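Local atomic coordinates of prophenoloxidase b (Marsupenaeus japonicus, PDB entry 3WKY), a protein that is probably the inactive precursor of a type 3 copper phenoloxidase, an enzyme class that hydroxylates monophenols and oxidises o-diphenols. Residues 63-69 with 108-114; 435-439 with 668-673. All coordinates share one frame; numbering follows the deposited sequence. Where two conformers were deposited one is given.

Contact 1: residues 63-69 with 108-114; sequences IPEGIPF and NSAVFLA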
# COMPACT_ATOMS: atom_id res chain seq x y z
N ILE A 63 -16.56 -40.41 5.75
CA ILE A 63 -16.22 -39.62 4.58
C ILE A 63 -17.22 -39.90 3.47
O ILE A 63 -17.35 -41.03 3.01
CB ILE A 63 -14.79 -39.90 4.07
CG1 ILE A 63 -13.79 -39.89 5.23
CG2 ILE A 63 -14.40 -38.91 2.96
CD1 ILE A 63 -13.76 -38.61 6.03
N PRO A 64 -17.95 -38.86 3.03
CA PRO A 64 -18.98 -39.04 2.00
C PRO A 64 -18.41 -39.41 0.64
O PRO A 64 -17.29 -39.02 0.30
CB PRO A 64 -19.65 -37.66 1.93
CG PRO A 64 -18.61 -36.70 2.43
CD PRO A 64 -17.85 -37.46 3.49
N GLU A 65 -19.18 -40.17 -0.14
CA GLU A 65 -18.83 -40.46 -1.53
C GLU A 65 -18.82 -39.16 -2.34
O GLU A 65 -19.51 -38.20 -1.98
CB GLU A 65 -19.84 -41.44 -2.14
CG GLU A 65 -19.56 -41.85 -3.59
CD GLU A 65 -20.73 -41.58 -4.53
OE1 GLU A 65 -21.89 -41.81 -4.12
OE2 GLU A 65 -20.49 -41.14 -5.67
N GLY A 66 -18.06 -39.12 -3.42
CA GLY A 66 -18.11 -37.98 -4.33
C GLY A 66 -17.10 -36.88 -4.11
O GLY A 66 -17.21 -35.80 -4.71
N ILE A 67 -16.12 -37.13 -3.24
CA ILE A 67 -15.01 -36.19 -3.04
C ILE A 67 -13.71 -36.98 -3.02
O ILE A 67 -13.74 -38.20 -2.80
CB ILE A 67 -15.14 -35.38 -1.72
CG1 ILE A 67 -15.11 -36.30 -0.50
CG2 ILE A 67 -16.41 -34.50 -1.73
CD1 ILE A 67 -15.07 -35.55 0.83
N PRO A 68 -12.58 -36.31 -3.26
CA PRO A 68 -11.30 -37.03 -3.19
C PRO A 68 -10.91 -37.42 -1.77
O PRO A 68 -11.52 -36.96 -0.80
CB PRO A 68 -10.29 -35.99 -3.72
CG PRO A 68 -11.11 -35.01 -4.51
CD PRO A 68 -12.42 -34.94 -3.78
N PHE A 69 -9.90 -38.29 -1.65
CA PHE A 69 -9.22 -38.51 -0.38
C PHE A 69 -8.25 -37.35 -0.17
O PHE A 69 -7.28 -37.19 -0.92
CB PHE A 69 -8.44 -39.84 -0.41
CG PHE A 69 -7.41 -39.99 0.67
CD1 PHE A 69 -7.73 -39.78 2.00
CD2 PHE A 69 -6.11 -40.40 0.36
CE1 PHE A 69 -6.77 -39.92 3.00
CE2 PHE A 69 -5.15 -40.56 1.35
CZ PHE A 69 -5.48 -40.32 2.67
N ASN A 108 -16.13 -44.16 0.64
CA ASN A 108 -15.60 -43.27 -0.38
C ASN A 108 -14.56 -44.04 -1.23
O ASN A 108 -13.71 -44.73 -0.68
CB ASN A 108 -14.96 -42.07 0.34
CG ASN A 108 -14.23 -41.14 -0.60
OD1 ASN A 108 -13.15 -41.47 -1.09
ND2 ASN A 108 -14.80 -39.95 -0.84
N SER A 109 -14.65 -43.94 -2.55
CA SER A 109 -13.80 -44.80 -3.38
C SER A 109 -12.31 -44.48 -3.26
O SER A 109 -11.49 -45.39 -3.28
CB SER A 109 -14.26 -44.81 -4.84
OG SER A 109 -14.41 -43.50 -5.35
N ALA A 110 -11.97 -43.20 -3.11
CA ALA A 110 -10.56 -42.83 -2.98
C ALA A 110 -10.01 -43.25 -1.62
O ALA A 110 -8.85 -43.68 -1.50
CB ALA A 110 -10.35 -41.33 -3.23
N VAL A 111 -10.84 -43.14 -0.59
CA VAL A 111 -10.48 -43.63 0.74
C VAL A 111 -10.29 -45.15 0.69
O VAL A 111 -9.34 -45.68 1.27
CB VAL A 111 -11.55 -43.23 1.78
CG1 VAL A 111 -11.38 -44.01 3.09
CG2 VAL A 111 -11.50 -41.72 2.05
N PHE A 112 -11.16 -45.83 -0.04
CA PHE A 112 -11.05 -47.29 -0.23
C PHE A 112 -9.71 -47.67 -0.87
O PHE A 112 -8.98 -48.52 -0.35
CB PHE A 112 -12.22 -47.79 -1.08
CG PHE A 112 -12.19 -49.27 -1.37
CD1 PHE A 112 -12.63 -50.18 -0.42
CD2 PHE A 112 -11.73 -49.74 -2.59
CE1 PHE A 112 -12.61 -51.54 -0.68
CE2 PHE A 112 -11.70 -51.10 -2.86
CZ PHE A 112 -12.14 -52.00 -1.90
N LEU A 113 -9.39 -47.04 -2.00
CA LEU A 113 -8.13 -47.26 -2.69
C LEU A 113 -6.90 -46.96 -1.84
O LEU A 113 -5.93 -47.72 -1.85
CB LEU A 113 -8.07 -46.45 -3.99
CG LEU A 113 -9.01 -46.94 -5.08
CD1 LEU A 113 -8.96 -46.03 -6.28
CD2 LEU A 113 -8.64 -48.37 -5.47
N ALA A 114 -6.93 -45.85 -1.10
CA ALA A 114 -5.80 -45.48 -0.25
C ALA A 114 -5.56 -46.55 0.81
O ALA A 114 -4.43 -46.98 1.03
CB ALA A 114 -6.03 -44.12 0.39
O HOH W 1 -16.14 -43.47 3.32
O HOH W 2 -16.45 -41.76 -4.15
O HOH W 3 -13.71 -40.71 -4.09

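Contact 2: residues 435-439 with 668-673; sequences WIDDY and PSSVLR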
# COMPACT_ATOMS: atom_id res chain seq x y z
N TRP A 435 22.09 -47.67 -27.13
CA TRP A 435 20.66 -47.39 -27.24
C TRP A 435 20.22 -47.07 -28.66
O TRP A 435 19.03 -47.13 -28.98
CB TRP A 435 20.24 -46.27 -26.27
CG TRP A 435 20.91 -44.95 -26.49
CD1 TRP A 435 22.07 -44.51 -25.91
CD2 TRP A 435 20.46 -43.88 -27.33
NE1 TRP A 435 22.36 -43.24 -26.35
CE2 TRP A 435 21.39 -42.83 -27.22
CE3 TRP A 435 19.34 -43.72 -28.16
CZ2 TRP A 435 21.25 -41.64 -27.92
CZ3 TRP A 435 19.21 -42.53 -28.86
CH2 TRP A 435 20.15 -41.51 -28.73
N ILE A 436 21.17 -46.73 -29.53
CA ILE A 436 20.85 -46.52 -30.93
C ILE A 436 21.99 -47.02 -31.83
O ILE A 436 23.17 -46.76 -31.55
CB ILE A 436 20.49 -45.04 -31.24
CG1 ILE A 436 19.90 -44.91 -32.64
CG2 ILE A 436 21.70 -44.11 -31.05
CD1 ILE A 436 19.52 -43.50 -33.04
N ASP A 437 21.64 -47.77 -32.87
CA ASP A 437 22.64 -48.33 -33.77
C ASP A 437 23.53 -47.23 -34.36
O ASP A 437 23.05 -46.13 -34.62
CB ASP A 437 21.97 -49.11 -34.90
CG ASP A 437 21.48 -50.48 -34.45
OD1 ASP A 437 22.10 -51.05 -33.53
OD2 ASP A 437 20.48 -50.97 -35.01
N ASP A 438 24.83 -47.55 -34.48
CA ASP A 438 25.82 -46.67 -35.11
C ASP A 438 26.21 -45.46 -34.26
O ASP A 438 26.80 -44.49 -34.76
CB ASP A 438 25.37 -46.23 -36.50
CG ASP A 438 25.28 -47.38 -37.47
OD1 ASP A 438 26.21 -48.22 -37.48
OD2 ASP A 438 24.28 -47.47 -38.21
N TYR A 439 25.90 -45.51 -32.97
CA TYR A 439 26.35 -44.45 -32.07
C TYR A 439 26.86 -45.09 -30.80
O TYR A 439 26.19 -45.95 -30.22
CB TYR A 439 25.24 -43.45 -31.75
CG TYR A 439 25.65 -42.39 -30.74
CD1 TYR A 439 26.54 -41.38 -31.08
CD2 TYR A 439 25.13 -42.41 -29.45
CE1 TYR A 439 26.92 -40.42 -30.16
CE2 TYR A 439 25.50 -41.45 -28.52
CZ TYR A 439 26.39 -40.46 -28.88
OH TYR A 439 26.76 -39.50 -27.96
N PRO A 668 16.51 -37.61 -30.99
CA PRO A 668 17.56 -38.56 -30.60
C PRO A 668 18.41 -39.05 -31.78
O PRO A 668 19.59 -39.36 -31.61
CB PRO A 668 16.76 -39.72 -30.00
CG PRO A 668 15.47 -39.09 -29.51
CD PRO A 668 15.18 -38.01 -30.51
N SER A 669 17.82 -39.08 -32.98
CA SER A 669 18.55 -39.55 -34.15
C SER A 669 19.66 -38.58 -34.57
O SER A 669 20.51 -38.92 -35.39
CB SER A 669 17.58 -39.80 -35.32
OG SER A 669 17.24 -38.58 -35.95
N SER A 670 19.65 -37.38 -33.98
CA SER A 670 20.68 -36.38 -34.28
C SER A 670 22.10 -36.85 -33.93
O SER A 670 23.07 -36.29 -34.42
CB SER A 670 20.38 -35.07 -33.56
OG SER A 670 20.58 -35.20 -32.17
N VAL A 671 22.22 -37.88 -33.08
CA VAL A 671 23.55 -38.36 -32.70
C VAL A 671 24.21 -39.13 -33.84
O VAL A 671 25.42 -39.37 -33.82
CB VAL A 671 23.55 -39.24 -31.43
CG1 VAL A 671 23.09 -38.44 -30.21
CG2 VAL A 671 22.70 -40.49 -31.62
N LEU A 672 23.41 -39.52 -34.83
CA LEU A 672 23.91 -40.34 -35.94
C LEU A 672 24.77 -39.54 -36.90
O LEU A 672 24.55 -38.34 -37.10
CB LEU A 672 22.75 -40.98 -36.69
CG LEU A 672 21.92 -41.96 -35.87
CD1 LEU A 672 20.71 -42.45 -36.65
CD2 LEU A 672 22.79 -43.11 -35.43
N ARG A 673 25.74 -40.21 -37.51
CA ARG A 673 26.56 -39.60 -38.55
C ARG A 673 25.65 -39.16 -39.69
O ARG A 673 24.83 -39.94 -40.18
CB ARG A 673 27.60 -40.59 -39.08
CG ARG A 673 28.45 -41.25 -38.01
CD ARG A 673 29.44 -42.22 -38.63
NE ARG A 673 29.78 -43.30 -37.71
CZ ARG A 673 30.79 -43.26 -36.83
NH1 ARG A 673 31.56 -42.18 -36.76
NH2 ARG A 673 31.02 -44.29 -36.04

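Contact 1: residues 63-69 with 108-114
N108 reaches out from the start of helix 109-122 to P64 and I67 in the opposing loop, and each part of its side chain has a task. CB, at the root, lies 3.7 Å from I63 O. From there CG runs anti to the backbone N (chi1 173°), which carries the amide away from the backbone and in between the loop carbonyls and the first helical turn. The two ends of the amide then serve different partners. OD1 accepts from V111 N at 2.9 Å, the capping bond of an N-cap residue. ND2 spends both of its hydrogens on the loop, reaching P64 O at 2.9 Å (171°) and I67 O at 2.8 Å (169°). Both acceptors lie in the amide plane, and with OD1 also held, rotation about the CB-CG bond is restricted. One side chain thus illustrates how a cap residue can at the same time tie down a loop about 40 residues earlier, and it probably steadies the turn there. A water bound to I67 O at 2.8 Å accepts from A110 N, and a second joins G66 N to S109 N.

Beyond this polar end the contact turns apolar. F69 CB meets A110 CB at 3.7 Å, and CD2 of its ring approaches A114 CB, one helical turn further on, at 3.7 Å; V111 CG2 touches both F69 CD1 and I63 CG2, linking the two loop residues.

The loop lies between helices 51-54 and 74-89: I63 and I67 touch H76 of the latter, and F69 touches V80, so the side chains of I63, I67 and F69 lie between helices 74-89 and 109-122.

Contact 2: residues 435-439 with 668-673
P668 O takes contacts from two directions: W435 CH2 comes to 3.6 Å with the edge of the indole, near its plane, and V671 N, within the same 3-10 turn, gives a weak hydrogen bond of 3.4 Å. The same end of the indole meets the proline, CZ3 of W435 lying 3.9 Å from P668 CB, the two side chains crossing at about a right angle, while its NE1 is hydrogen-bonded to E432. CG2 of I436 rests on one face of the indole, offset toward the rim, and also touches V671 CG2.

I436 and Y439 are the ends of a type II beta turn, and both point toward the 668-673 segment. Between them sits V671. Its CB lies 3.7 Å from the centroid of the Y439 ring and 10° off the ring normal, a CH-pi contact over the face, while CG2 comes to 3.6 Å from Y439 CG. The phenol is laid out for this by a chi1 of 176°, with CG opposite the backbone N. An alanine in place of Y439 would remove the ring, and V671 would probably lose its flat support, opening a gap between the turn and the 3-10 segment.

L672 lies against the turn through both its methyls. CD1 meets I436 CD1 at 3.9 Å, and CD2 presses to 3.1 Å from D437 O, a tight approach for a methyl and a carbonyl oxygen.

The example shows a loop of the ig-like region joined to the chain that follows strand 655-664 without a hydrogen bond or salt bridge across them. Aromatic and aliphatic surfaces do the work; D438 and the poorly ordered R673 carry opposite charges, but their charged atoms do not meet. The cohesion is therefore mainly a matter of shape and van der Waals fit.

The two contacts lie on opposite sides of the chain's centre, about 48 Å apart between centres and about 34 Å between nearest atoms, and they follow one another along the chain. Contact 1 closes a short, mostly helical excursion of 38 residues within the all-alpha domain. Contact 2 spans 228 residues rich in strand: the loop between strands 424-432 and 445-456 meets the chain leaving strand 655-664, and 445-456 and 655-664 are neighbours in the mixed sheet. The copper-containing domain falls between them in sequence. One contact is thus buried in the all-alpha region and the other lies at the surface beside the ig-like sheet, with no shared helix or strand and no touch between them.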